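Local coordinates for protein BtGH115A (PDB 5BY3) that hydrolyses 4-O-methyl-alpha-glucuronic acid side groups from decorated arabinogalactans, as a member of glycoside hydrolase family 115, at residues A[520-525]-A[638-643]; A[678-683]-A[757-762]; A[682-687]-A[751-756]; A[688-693]-A[747-752]. All coordinates share one frame; numbering follows the deposited sequence.

Contact 1. Residues A[520-525]-A[638-643]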
loop_
_atom_site.group_PDB
_atom_site.type_symbol
_atom_site.label_atom_id
_atom_site.label_comp_id
_atom_site.label_asym_id
_atom_site.label_seq_id
_atom_site.Cartn_x
_atom_site.Cartn_y
_atom_site.Cartn_z
ATOM N N PRO A 520 -15.243 -21.726 -9.073
ATOM C CA PRO A 520 -15.423 -23.171 -8.771
ATOM C C PRO A 520 -15.895 -23.422 -7.325
ATOM O O PRO A 520 -15.175 -24.053 -6.511
ATOM C CB PRO A 520 -14.027 -23.775 -9.043
ATOM C CG PRO A 520 -13.046 -22.620 -8.924
ATOM C CD PRO A 520 -13.814 -21.323 -9.122
ATOM N N TRP A 521 -17.087 -22.905 -7.000
ATOM C CA TRP A 521 -17.642 -23.030 -5.651
ATOM C C TRP A 521 -19.031 -23.704 -5.689
ATOM O O TRP A 521 -19.753 -23.574 -6.668
ATOM C CB TRP A 521 -17.723 -21.665 -4.955
ATOM C CG TRP A 521 -16.450 -20.840 -4.832
ATOM C CD1 TRP A 521 -15.125 -21.271 -4.939
ATOM C CD2 TRP A 521 -16.379 -19.434 -4.541
ATOM N NE1 TRP A 521 -14.261 -20.199 -4.754
ATOM C CE2 TRP A 521 -15.004 -19.068 -4.524
ATOM C CE3 TRP A 521 -17.347 -18.440 -4.317
ATOM C CZ2 TRP A 521 -14.593 -17.773 -4.268
ATOM C CZ3 TRP A 521 -16.945 -17.183 -4.088
ATOM C CH2 TRP A 521 -15.579 -16.841 -4.037
ATOM N N SER A 522 -19.390 -24.427 -4.633
ATOM C CA SER A 522 -20.696 -25.079 -4.546
ATOM C C SER A 522 -21.805 -24.088 -4.229
ATOM O O SER A 522 -21.540 -23.024 -3.700
ATOM C CB SER A 522 -20.674 -26.084 -3.416
ATOM O OG SER A 522 -20.584 -25.373 -2.186
ATOM N N GLU A 523 -23.045 -24.463 -4.519
ATOM C CA GLU A 523 -24.229 -23.731 -4.064
ATOM C C GLU A 523 -24.198 -23.352 -2.589
ATOM O O GLU A 523 -24.450 -22.184 -2.228
ATOM C CB GLU A 523 -25.511 -24.488 -4.391
ATOM C CG GLU A 523 -26.620 -23.506 -4.759
ATOM C CD GLU A 523 -28.013 -24.114 -4.840
ATOM O OE1 GLU A 523 -28.125 -25.296 -5.216
ATOM O OE2 GLU A 523 -28.987 -23.380 -4.562
ATOM N N ARG A 524 -23.840 -24.325 -1.758
ATOM C CA ARG A 524 -23.700 -24.135 -0.313
ATOM C C ARG A 524 -22.685 -23.010 0.014
ATOM O O ARG A 524 -23.052 -22.023 0.651
ATOM C CB ARG A 524 -23.402 -25.476 0.382
ATOM C CG ARG A 524 -23.229 -25.400 1.891
ATOM C CD ARG A 524 -22.540 -26.653 2.389
ATOM N NE ARG A 524 -21.465 -26.361 3.355
ATOM C CZ ARG A 524 -20.192 -26.063 3.057
ATOM N NH1 ARG A 524 -19.776 -25.993 1.795
ATOM N NH2 ARG A 524 -19.318 -25.824 4.037
ATOM N N GLU A 525 -21.453 -23.125 -0.488
ATOM C CA GLU A 525 -20.404 -22.080 -0.326
ATOM C C GLU A 525 -20.842 -20.687 -0.831
ATOM O O GLU A 525 -20.495 -19.663 -0.239
ATOM C CB GLU A 525 -19.094 -22.503 -1.030
ATOM C CG GLU A 525 -18.342 -23.647 -0.349
ATOM C CD GLU A 525 -17.287 -24.361 -1.226
ATOM O OE1 GLU A 525 -17.404 -24.394 -2.472
ATOM O OE2 GLU A 525 -16.340 -24.962 -0.650
ATOM N N THR A 638 -20.395 -26.845 -9.302
ATOM C CA THR A 638 -19.441 -27.567 -8.458
ATOM C C THR A 638 -20.244 -28.203 -7.341
ATOM O O THR A 638 -21.108 -27.571 -6.758
ATOM C CB THR A 638 -18.349 -26.617 -7.910
ATOM O OG1 THR A 638 -17.609 -26.101 -9.022
ATOM C CG2 THR A 638 -17.401 -27.335 -6.940
ATOM N N ALA A 639 -19.977 -29.481 -7.115
ATOM C CA ALA A 639 -20.565 -30.255 -6.039
ATOM C C ALA A 639 -19.787 -29.969 -4.775
ATOM O O ALA A 639 -18.570 -29.747 -4.819
ATOM C CB ALA A 639 -20.507 -31.734 -6.371
ATOM N N ASP A 640 -20.511 -29.966 -3.659
ATOM C CA ASP A 640 -19.939 -29.839 -2.330
ATOM C C ASP A 640 -19.145 -31.106 -2.080
ATOM O O ASP A 640 -19.575 -32.204 -2.436
ATOM C CB ASP A 640 -21.087 -29.705 -1.326
ATOM C CG ASP A 640 -20.790 -28.742 -0.203
ATOM O OD1 ASP A 640 -20.275 -27.623 -0.446
ATOM O OD2 ASP A 640 -21.100 -29.107 0.946
ATOM N N ARG A 641 -17.966 -30.983 -1.513
ATOM C CA ARG A 641 -17.164 -32.161 -1.385
ATOM C C ARG A 641 -16.742 -32.345 0.065
ATOM O O ARG A 641 -16.045 -31.503 0.619
ATOM C CB ARG A 641 -15.980 -32.090 -2.327
ATOM C CG ARG A 641 -15.255 -33.408 -2.435
ATOM C CD ARG A 641 -14.114 -33.240 -3.401
ATOM N NE ARG A 641 -13.239 -34.405 -3.398
ATOM C CZ ARG A 641 -11.914 -34.324 -3.451
ATOM N NH1 ARG A 641 -11.326 -33.139 -3.475
ATOM N NH2 ARG A 641 -11.171 -35.421 -3.466
ATOM N N LYS A 642 -17.191 -33.452 0.657
ATOM C CA LYS A 642 -16.939 -33.772 2.059
ATOM C C LYS A 642 -15.481 -34.191 2.320
ATOM O O LYS A 642 -15.011 -35.243 1.839
ATOM C CB LYS A 642 -17.937 -34.839 2.554
ATOM C CG LYS A 642 -17.830 -35.257 4.032
ATOM C CD LYS A 642 -18.598 -34.347 4.997
ATOM C CE LYS A 642 -18.766 -34.968 6.382
ATOM N NZ LYS A 642 -17.470 -35.228 7.073
ATOM N N ALA A 643 -14.798 -33.323 3.073
ATOM C CA ALA A 643 -13.479 -33.574 3.667
ATOM C C ALA A 643 -13.634 -34.452 4.905
ATOM O O ALA A 643 -14.611 -34.301 5.627
ATOM C CB ALA A 643 -12.839 -32.242 4.047
#
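Asp640 reaches over from its loop to the start of helix 523-543 and offers one oxygen, OD1, to two donors. Ser522 OG gives it a hydrogen bond of 2.9 Å, arriving on the anti side and 29° out of the carboxylate plane. Arg524 makes a salt bridge from NH1 to the same Asp640 OD1 at 2.8 Å, bent and therefore weak as a hydrogen bond; the guanidinium and carboxylate planes stand 53° apart. Ser522 is the N-cap of the helix and forms a capping box with Glu525: its OG accepts from Glu525 N at 2.9 Å, and its own N donates to Glu525 OE1. With chi1 at 68°, OG sits between the backbone N and carbonyl carbon, close enough to serve helix and Asp640 together. An alanine here would probably leave Glu525 N without its capping acceptor and Asp640 OD1 with the weak Arg524 bond as its remaining donor across this contact. Thr638 packs its side chain against the backbone ahead of the helix, its CB 3.6 Å from Trp521 O and its OG1 3.6 Å from Pro520 C. Its carbonyl O takes a CA-H...O contact of 3.4 Å from Ser522 CA.

Contact 2. Residues A[678-683]-A[757-762]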
loop_
_atom_site.group_PDB
_atom_site.type_symbol
_atom_site.label_atom_id
_atom_site.label_comp_id
_atom_site.label_asym_id
_atom_site.label_seq_id
_atom_site.Cartn_x
_atom_site.Cartn_y
_atom_site.Cartn_z
ATOM N N LEU A 678 4.769 -29.215 11.902
ATOM C CA LEU A 678 3.462 -29.455 12.487
ATOM C C LEU A 678 3.003 -30.907 12.256
ATOM O O LEU A 678 3.331 -31.541 11.234
ATOM C CB LEU A 678 2.452 -28.478 11.900
ATOM C CG LEU A 678 2.193 -27.167 12.649
ATOM C CD1 LEU A 678 3.405 -26.625 13.426
ATOM C CD2 LEU A 678 1.590 -26.147 11.685
ATOM N N THR A 679 2.227 -31.412 13.208
ATOM C CA THR A 679 1.851 -32.814 13.279
ATOM C C THR A 679 0.319 -32.830 13.476
ATOM O O THR A 679 -0.194 -32.279 14.453
ATOM C CB THR A 679 2.637 -33.482 14.444
ATOM O OG1 THR A 679 4.059 -33.395 14.209
ATOM C CG2 THR A 679 2.233 -34.953 14.692
ATOM N N PHE A 680 -0.411 -33.395 12.512
ATOM C CA PHE A 680 -1.889 -33.468 12.576
ATOM C C PHE A 680 -2.325 -34.910 12.720
ATOM O O PHE A 680 -1.723 -35.799 12.117
ATOM C CB PHE A 680 -2.548 -32.886 11.323
ATOM C CG PHE A 680 -2.272 -31.439 11.122
ATOM C CD1 PHE A 680 -1.124 -31.024 10.460
ATOM C CD2 PHE A 680 -3.138 -30.489 11.616
ATOM C CE1 PHE A 680 -0.847 -29.684 10.298
ATOM C CE2 PHE A 680 -2.874 -29.146 11.445
ATOM C CZ PHE A 680 -1.728 -28.741 10.789
ATOM N N SER A 681 -3.383 -35.140 13.489
ATOM C CA SER A 681 -3.827 -36.502 13.740
ATOM C C SER A 681 -5.317 -36.719 13.471
ATOM O O SER A 681 -6.169 -35.809 13.630
ATOM C CB SER A 681 -3.428 -36.968 15.149
ATOM O OG SER A 681 -4.158 -36.256 16.134
ATOM N N PHE A 682 -5.613 -37.953 13.070
ATOM C CA PHE A 682 -6.952 -38.306 12.661
ATOM C C PHE A 682 -7.143 -39.806 12.764
ATOM O O PHE A 682 -6.162 -40.583 12.794
ATOM C CB PHE A 682 -7.246 -37.790 11.234
ATOM C CG PHE A 682 -6.329 -38.350 10.174
ATOM C CD1 PHE A 682 -5.031 -37.860 10.012
ATOM C CD2 PHE A 682 -6.763 -39.370 9.337
ATOM C CE1 PHE A 682 -4.178 -38.384 9.045
ATOM C CE2 PHE A 682 -5.917 -39.895 8.366
ATOM C CZ PHE A 682 -4.623 -39.397 8.218
ATOM N N GLY A 683 -8.418 -40.187 12.784
ATOM C CA GLY A 683 -8.817 -41.527 13.134
ATOM C C GLY A 683 -8.969 -42.476 11.974
ATOM O O GLY A 683 -8.236 -42.428 10.968
ATOM N N LEU A 757 -0.087 -36.986 10.335
ATOM C CA LEU A 757 0.449 -36.333 9.145
ATOM C C LEU A 757 1.411 -35.248 9.578
ATOM O O LEU A 757 1.006 -34.299 10.247
ATOM C CB LEU A 757 -0.682 -35.702 8.314
ATOM C CG LEU A 757 -0.257 -35.122 6.945
ATOM C CD1 LEU A 757 -0.189 -36.203 5.871
ATOM C CD2 LEU A 757 -1.197 -34.013 6.516
ATOM N N VAL A 758 2.676 -35.381 9.191
ATOM C CA VAL A 758 3.686 -34.396 9.559
ATOM C C VAL A 758 4.078 -33.510 8.356
ATOM O O VAL A 758 4.592 -34.003 7.336
ATOM C CB VAL A 758 4.888 -35.072 10.264
ATOM C CG1 VAL A 758 6.082 -34.132 10.415
ATOM C CG2 VAL A 758 4.454 -35.605 11.627
ATOM N N ILE A 759 3.790 -32.209 8.494
ATOM C CA ILE A 759 4.228 -31.130 7.562
ATOM C C ILE A 759 5.461 -30.387 8.111
ATOM O O ILE A 759 5.374 -29.682 9.124
ATOM C CB ILE A 759 3.065 -30.137 7.242
ATOM C CG1 ILE A 759 1.924 -30.863 6.517
ATOM C CG2 ILE A 759 3.552 -28.975 6.389
ATOM C CD1 ILE A 759 0.540 -30.330 6.809
ATOM N N LYS A 760 6.601 -30.556 7.449
ATOM C CA LYS A 760 7.848 -29.920 7.872
ATOM C C LYS A 760 8.306 -28.822 6.895
ATOM O O LYS A 760 8.310 -29.042 5.680
ATOM C CB LYS A 760 8.937 -30.984 8.023
ATOM C CG LYS A 760 10.220 -30.476 8.655
ATOM C CD LYS A 760 11.225 -31.585 8.890
ATOM C CE LYS A 760 12.596 -30.989 9.128
ATOM N NZ LYS A 760 13.506 -31.927 9.847
ATOM N N ALA A 761 8.710 -27.661 7.416
ATOM C CA ALA A 761 9.242 -26.598 6.570
ATOM C C ALA A 761 10.718 -26.806 6.281
ATOM O O ALA A 761 11.514 -26.956 7.222
ATOM C CB ALA A 761 9.056 -25.251 7.233
ATOM N N LEU A 762 11.082 -26.766 4.994
ATOM C CA LEU A 762 12.481 -26.812 4.544
ATOM C C LEU A 762 13.116 -25.451 4.263
ATOM O O LEU A 762 14.340 -25.320 4.307
ATOM C CB LEU A 762 12.620 -27.701 3.298
ATOM C CG LEU A 762 13.025 -29.177 3.458
ATOM C CD1 LEU A 762 12.453 -29.847 4.707
ATOM C CD2 LEU A 762 12.611 -29.935 2.197
#
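Leu678, Thr679 and Phe680 pair with Ile759, Val758 and Leu757 in an antiparallel ladder, the two strand axes 4.7 Å apart at closest and their directions 161° apart. Four backbone hydrogen bonds join the outer two pairs. Those between Phe680 and Leu757 are nearly straight, Leu757 N to Phe680 O being 2.7 Å, while those between Leu678 and Ile759 are more bent. Thr679 and Val758 are the non-hydrogen-bonded pair between them, and their side chains run alongside each other on one face. Val758 CG2 does the touching, 3.4 Å from Thr679 OG1 and 3.8 Å from Thr679 CG2. On the other face, Phe680 and Ile759 meet diagonally: the methyl CD1 of Ile759 comes 3.8 Å from Phe680 CE1, at a slant to the ring. The carbonyl O of Leu757 lies near the plane of the Phe680 ring, at its edge. A further ring, Trp647, stacks on Phe680. Leu678, Phe680 and Ile759 all pack against strand 766-772, which belongs to another antiparallel sheet. Strand 677-682 is the edge of a four-stranded sheet, with 755-761 next to it, and two such sheets packed by their apolar faces make a beta sandwich, consistent with the galactose-binding-like family to which this C-terminal domain is assigned.

Contact 3. Residues A[682-687]-A[751-756]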
loop_
_atom_site.group_PDB
_atom_site.type_symbol
_atom_site.label_atom_id
_atom_site.label_comp_id
_atom_site.label_asym_id
_atom_site.label_seq_id
_atom_site.Cartn_x
_atom_site.Cartn_y
_atom_site.Cartn_z
ATOM N N PHE A 682 -5.613 -37.953 13.070
ATOM C CA PHE A 682 -6.952 -38.306 12.661
ATOM C C PHE A 682 -7.143 -39.806 12.764
ATOM O O PHE A 682 -6.162 -40.583 12.794
ATOM C CB PHE A 682 -7.246 -37.790 11.234
ATOM C CG PHE A 682 -6.329 -38.350 10.174
ATOM C CD1 PHE A 682 -5.031 -37.860 10.012
ATOM C CD2 PHE A 682 -6.763 -39.370 9.337
ATOM C CE1 PHE A 682 -4.178 -38.384 9.045
ATOM C CE2 PHE A 682 -5.917 -39.895 8.366
ATOM C CZ PHE A 682 -4.623 -39.397 8.218
ATOM N N GLY A 683 -8.418 -40.187 12.784
ATOM C CA GLY A 683 -8.817 -41.527 13.134
ATOM C C GLY A 683 -8.969 -42.476 11.974
ATOM O O GLY A 683 -8.236 -42.428 10.968
ATOM N N ASN A 684 -9.953 -43.342 12.157
ATOM C CA ASN A 684 -10.253 -44.423 11.265
ATOM C C ASN A 684 -10.957 -43.932 10.005
ATOM O O ASN A 684 -12.073 -43.384 10.086
ATOM C CB ASN A 684 -11.150 -45.410 12.009
ATOM C CG ASN A 684 -11.125 -46.788 11.401
ATOM O OD1 ASN A 684 -10.096 -47.221 10.864
ATOM N ND2 ASN A 684 -12.257 -47.499 11.487
ATOM N N LEU A 685 -10.292 -44.118 8.860
ATOM C CA LEU A 685 -10.885 -43.873 7.533
ATOM C C LEU A 685 -11.397 -45.160 6.862
ATOM O O LEU A 685 -11.026 -46.267 7.269
ATOM C CB LEU A 685 -9.869 -43.209 6.595
ATOM C CG LEU A 685 -9.072 -41.966 7.019
ATOM C CD1 LEU A 685 -8.083 -41.601 5.922
ATOM C CD2 LEU A 685 -9.942 -40.772 7.412
ATOM N N LYS A 686 -12.246 -45.000 5.839
ATOM C CA LYS A 686 -12.558 -46.075 4.883
ATOM C C LYS A 686 -11.472 -46.005 3.791
ATOM O O LYS A 686 -10.423 -45.391 4.009
ATOM C CB LYS A 686 -13.971 -45.894 4.307
ATOM C CG LYS A 686 -15.050 -45.568 5.338
ATOM C CD LYS A 686 -16.435 -45.579 4.710
ATOM C CE LYS A 686 -17.478 -44.897 5.596
ATOM N NZ LYS A 686 -17.505 -43.410 5.437
ATOM N N THR A 687 -11.700 -46.638 2.642
ATOM C CA THR A 687 -10.894 -46.423 1.410
ATOM C C THR A 687 -9.356 -46.621 1.468
ATOM O O THR A 687 -8.697 -46.421 2.495
ATOM C CB THR A 687 -11.203 -45.062 0.712
ATOM O OG1 THR A 687 -10.291 -44.042 1.172
ATOM C CG2 THR A 687 -12.697 -44.629 0.887
ATOM N N GLY A 751 -4.004 -48.478 7.054
ATOM C CA GLY A 751 -5.298 -48.957 7.548
ATOM C C GLY A 751 -5.292 -49.101 9.062
ATOM O O GLY A 751 -6.101 -49.844 9.619
ATOM N N LYS A 752 -4.399 -48.335 9.702
ATOM C CA LYS A 752 -4.035 -48.404 11.125
ATOM C C LYS A 752 -5.122 -48.221 12.189
ATOM O O LYS A 752 -5.087 -48.952 13.183
ATOM C CB LYS A 752 -2.936 -47.383 11.433
ATOM C CG LYS A 752 -1.514 -47.902 11.413
ATOM C CD LYS A 752 -0.728 -47.255 12.552
ATOM C CE LYS A 752 0.523 -46.521 12.083
ATOM N NZ LYS A 752 1.509 -47.374 11.364
ATOM N N LYS A 753 -6.038 -47.255 11.994
ATOM C CA LYS A 753 -7.021 -46.747 13.021
ATOM C C LYS A 753 -6.635 -45.388 13.686
ATOM O O LYS A 753 -7.519 -44.596 14.075
ATOM C CB LYS A 753 -7.379 -47.808 14.095
ATOM C CG LYS A 753 -8.751 -47.682 14.729
ATOM C CD LYS A 753 -9.156 -48.952 15.474
ATOM C CE LYS A 753 -10.676 -49.081 15.597
ATOM N NZ LYS A 753 -11.390 -47.765 15.725
ATOM N N SER A 754 -5.326 -45.140 13.806
ATOM C CA SER A 754 -4.780 -43.869 14.291
ATOM C C SER A 754 -3.652 -43.471 13.364
ATOM O O SER A 754 -2.698 -44.237 13.216
ATOM C CB SER A 754 -4.232 -44.018 15.720
ATOM O OG SER A 754 -3.379 -42.928 16.095
ATOM N N HIS A 755 -3.756 -42.286 12.749
ATOM C CA HIS A 755 -2.687 -41.750 11.874
ATOM C C HIS A 755 -2.228 -40.365 12.270
ATOM O O HIS A 755 -2.998 -39.577 12.831
ATOM C CB HIS A 755 -3.111 -41.668 10.402
ATOM C CG HIS A 755 -3.870 -42.851 9.920
ATOM N ND1 HIS A 755 -3.248 -43.977 9.420
ATOM C CD2 HIS A 755 -5.201 -43.090 9.866
ATOM C CE1 HIS A 755 -4.169 -44.860 9.080
ATOM N NE2 HIS A 755 -5.361 -44.345 9.333
ATOM N N GLN A 756 -0.982 -40.074 11.910
ATOM C CA GLN A 756 -0.417 -38.745 12.007
ATOM C C GLN A 756 0.191 -38.249 10.678
ATOM O O GLN A 756 0.909 -39.000 10.004
ATOM C CB GLN A 756 0.632 -38.712 13.119
ATOM C CG GLN A 756 0.038 -38.617 14.509
ATOM C CD GLN A 756 1.046 -38.921 15.589
ATOM O OE1 GLN A 756 2.220 -38.521 15.512
ATOM N NE2 GLN A 756 0.594 -39.630 16.615
#
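Phe682 and His755 form the aromatic pair that closes the end of an antiparallel ladder, where strand 677-682 runs out into a loop and strand 755-761 begins. Their backbones make a hydrogen-bonded pair, His755 N reaching Phe682 O at 2.9 Å and Phe682 N reaching His755 O at 3.1 Å. The rings are near parallel, with planes at 29°, but slid so far apart that they barely overlap. What covers one face of the Phe682 ring is the CB of His755, a CH-pi contact 3.9 Å from the ring centroid and offset toward the rim, with Phe682 CZ its nearest atom at 3.5 Å. With chi1 at 61°, Phe682 CG sits between the backbone N and carbonyl carbon, and the ring beyond it lies against His755 CB. Beyond the pair, Gly683 O sits in the plane of the imidazole at its edge, 3.3 Å from His755 CD2. Farther along, Asn684 OD1 lies 3.8 Å from Lys753 CA. The Phe682 ring also touches Cys645 and Leu773, so an alanine in its place would probably open a gap there and leave His755 CB without the ring it rests on. The imidazole is fixed by a hydrogen bond between ND1 and Asp714 OD2; that carboxylate would be expected to favour a protonated ring, and a positive ring would make the CD2 hydrogen a better partner for Gly683 O.

Contact 4. Residues A[688-693]-A[747-752]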
loop_
_atom_site.group_PDB
_atom_site.type_symbol
_atom_site.label_atom_id
_atom_site.label_comp_id
_atom_site.label_asym_id
_atom_site.label_seq_id
_atom_site.Cartn_x
_atom_site.Cartn_y
_atom_site.Cartn_z
ATOM N N ASP A 688 -8.819 -46.977 0.303
ATOM C CA ASP A 688 -7.408 -47.306 0.062
ATOM C C ASP A 688 -6.420 -46.159 0.414
ATOM O O ASP A 688 -5.347 -46.387 0.997
ATOM C CB ASP A 688 -7.298 -47.732 -1.429
ATOM C CG ASP A 688 -5.889 -48.204 -1.856
ATOM O OD1 ASP A 688 -5.051 -48.569 -1.004
ATOM O OD2 ASP A 688 -5.628 -48.229 -3.085
ATOM N N SER A 689 -6.810 -44.933 0.072
ATOM C CA SER A 689 -5.883 -43.802 -0.000
ATOM C C SER A 689 -6.494 -42.557 0.618
ATOM O O SER A 689 -7.682 -42.552 0.957
ATOM C CB SER A 689 -5.505 -43.527 -1.471
ATOM O OG SER A 689 -4.497 -44.409 -1.939
ATOM N N VAL A 690 -5.662 -41.515 0.753
ATOM C CA VAL A 690 -6.055 -40.182 1.272
ATOM C C VAL A 690 -5.541 -39.064 0.358
ATOM O O VAL A 690 -4.377 -39.104 -0.080
ATOM C CB VAL A 690 -5.590 -39.951 2.750
ATOM C CG1 VAL A 690 -4.072 -40.062 2.903
ATOM C CG2 VAL A 690 -6.097 -38.622 3.289
ATOM N N GLU A 691 -6.406 -38.081 0.071
ATOM C CA GLU A 691 -5.988 -36.896 -0.701
ATOM C C GLU A 691 -5.665 -35.754 0.247
ATOM O O GLU A 691 -6.552 -35.190 0.864
ATOM C CB GLU A 691 -7.059 -36.470 -1.727
ATOM C CG GLU A 691 -6.554 -35.503 -2.806
ATOM C CD GLU A 691 -7.671 -34.703 -3.470
ATOM O OE1 GLU A 691 -8.440 -35.263 -4.278
ATOM O OE2 GLU A 691 -7.785 -33.498 -3.181
ATOM N N VAL A 692 -4.399 -35.406 0.364
ATOM C CA VAL A 692 -4.015 -34.297 1.243
ATOM C C VAL A 692 -3.953 -32.992 0.471
ATOM O O VAL A 692 -3.204 -32.889 -0.486
ATOM C CB VAL A 692 -2.690 -34.597 1.978
ATOM C CG1 VAL A 692 -2.330 -33.468 2.951
ATOM C CG2 VAL A 692 -2.823 -35.928 2.700
ATOM N N ASP A 693 -4.736 -32.007 0.920
ATOM C CA ASP A 693 -4.972 -30.718 0.247
ATOM C C ASP A 693 -4.415 -29.640 1.167
ATOM O O ASP A 693 -4.962 -29.370 2.219
ATOM C CB ASP A 693 -6.486 -30.564 0.048
ATOM C CG ASP A 693 -6.878 -29.378 -0.840
ATOM O OD1 ASP A 693 -6.010 -28.536 -1.158
ATOM O OD2 ASP A 693 -8.093 -29.274 -1.181
ATOM N N LEU A 747 -1.717 -40.129 -0.908
ATOM C CA LEU A 747 -0.876 -41.050 -0.135
ATOM C C LEU A 747 -1.619 -42.338 0.204
ATOM O O LEU A 747 -2.845 -42.318 0.391
ATOM C CB LEU A 747 -0.343 -40.398 1.146
ATOM C CG LEU A 747 0.431 -39.069 1.136
ATOM C CD1 LEU A 747 0.457 -38.490 2.562
ATOM C CD2 LEU A 747 1.824 -39.181 0.536
ATOM N N PRO A 748 -0.882 -43.469 0.269
ATOM C CA PRO A 748 -1.506 -44.708 0.747
ATOM C C PRO A 748 -1.604 -44.716 2.265
ATOM O O PRO A 748 -0.623 -44.379 2.927
ATOM C CB PRO A 748 -0.527 -45.788 0.281
ATOM C CG PRO A 748 0.807 -45.099 0.168
ATOM C CD PRO A 748 0.511 -43.677 -0.199
ATOM N N VAL A 749 -2.772 -45.063 2.810
ATOM C CA VAL A 749 -2.875 -45.441 4.235
ATOM C C VAL A 749 -2.287 -46.853 4.435
ATOM O O VAL A 749 -2.106 -47.594 3.464
ATOM C CB VAL A 749 -4.335 -45.385 4.795
ATOM C CG1 VAL A 749 -5.012 -44.073 4.428
ATOM C CG2 VAL A 749 -5.182 -46.591 4.359
ATOM N N THR A 750 -1.977 -47.225 5.674
ATOM C CA THR A 750 -1.818 -48.644 5.978
ATOM C C THR A 750 -3.176 -49.250 6.351
ATOM O O THR A 750 -3.480 -50.383 5.968
ATOM C CB THR A 750 -0.753 -48.926 7.057
ATOM O OG1 THR A 750 -0.812 -47.922 8.074
ATOM C CG2 THR A 750 0.649 -48.947 6.446
ATOM N N GLY A 751 -4.004 -48.478 7.054
ATOM C CA GLY A 751 -5.298 -48.957 7.548
ATOM C C GLY A 751 -5.292 -49.101 9.062
ATOM O O GLY A 751 -6.101 -49.844 9.619
ATOM N N LYS A 752 -4.399 -48.335 9.702
ATOM C CA LYS A 752 -4.035 -48.404 11.125
ATOM C C LYS A 752 -5.122 -48.221 12.189
ATOM O O LYS A 752 -5.087 -48.952 13.183
ATOM C CB LYS A 752 -2.936 -47.383 11.433
ATOM C CG LYS A 752 -1.514 -47.902 11.413
ATOM C CD LYS A 752 -0.728 -47.255 12.552
ATOM C CE LYS A 752 0.523 -46.521 12.083
ATOM N NZ LYS A 752 1.509 -47.374 11.364
#
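Val690 and Leu747 send their side chains out together on one face of the sheet, flank to flank, one from each of two antiparallel strands. Val690 CG1 does the touching, 4.1 Å from Leu747 CB and 3.6 Å from Leu747 O; a chi1 of 59° places this methyl between the backbone N and carbonyl carbon of its own residue. Val692, two residues on along the same strand, meets the end of the leucine at an angle, its CG2 4.2 Å from Leu747 CD1. Beneath these side chains the backbones of Val690 and Leu747 exchange two hydrogen bonds, Val690 N to Leu747 O and the reverse, each 3.0 Å long and fairly straight. Ser689 faces away from its partner Pro748, but its CB still comes 3.5 Å from Leu747 O. Past the proline the ladder fades: Val749 N reaches Asp688 O only weakly, at 3.4 Å, while Val749 turns CG2 onto that same oxygen. CG1 of this valine leans toward Val690 CG1, 4.4 Å off. Val690 and Val692 also touch Leu773, and Leu747 touches Leu757 on strand 755-761. Strand 689-696 thus lies between 741-748 and 766-772 in one antiparallel sheet and turns Val692 onto Leu757 of the other sheet, consistent with the interior packing of a beta sandwich.

How the contacts relate
Contacts 2, 3 and 4 all lie within the C-terminal domain, and contact 1 ties the start of helix 523-543 to the loop before strand 646-647. Contact 3 prolongs the ladder of contact 2, sharing Phe682, and its centre is only 8 Å from that of contact 4, with which it shares Gly751 and Lys752. Leu757 of contact 2 links the two sheets, its CD2 packing 3.8 Å from Val692 CG1 of contact 4. Contact 1 touches contact 4 through a salt bridge, Arg641 NH2 to Glu691 OE1 at 2.9 Å. The nickel ligands Leu404 and Asp436 belong to none of these segments, whose contact centres lie 34 to 46 Å from the chain's centre.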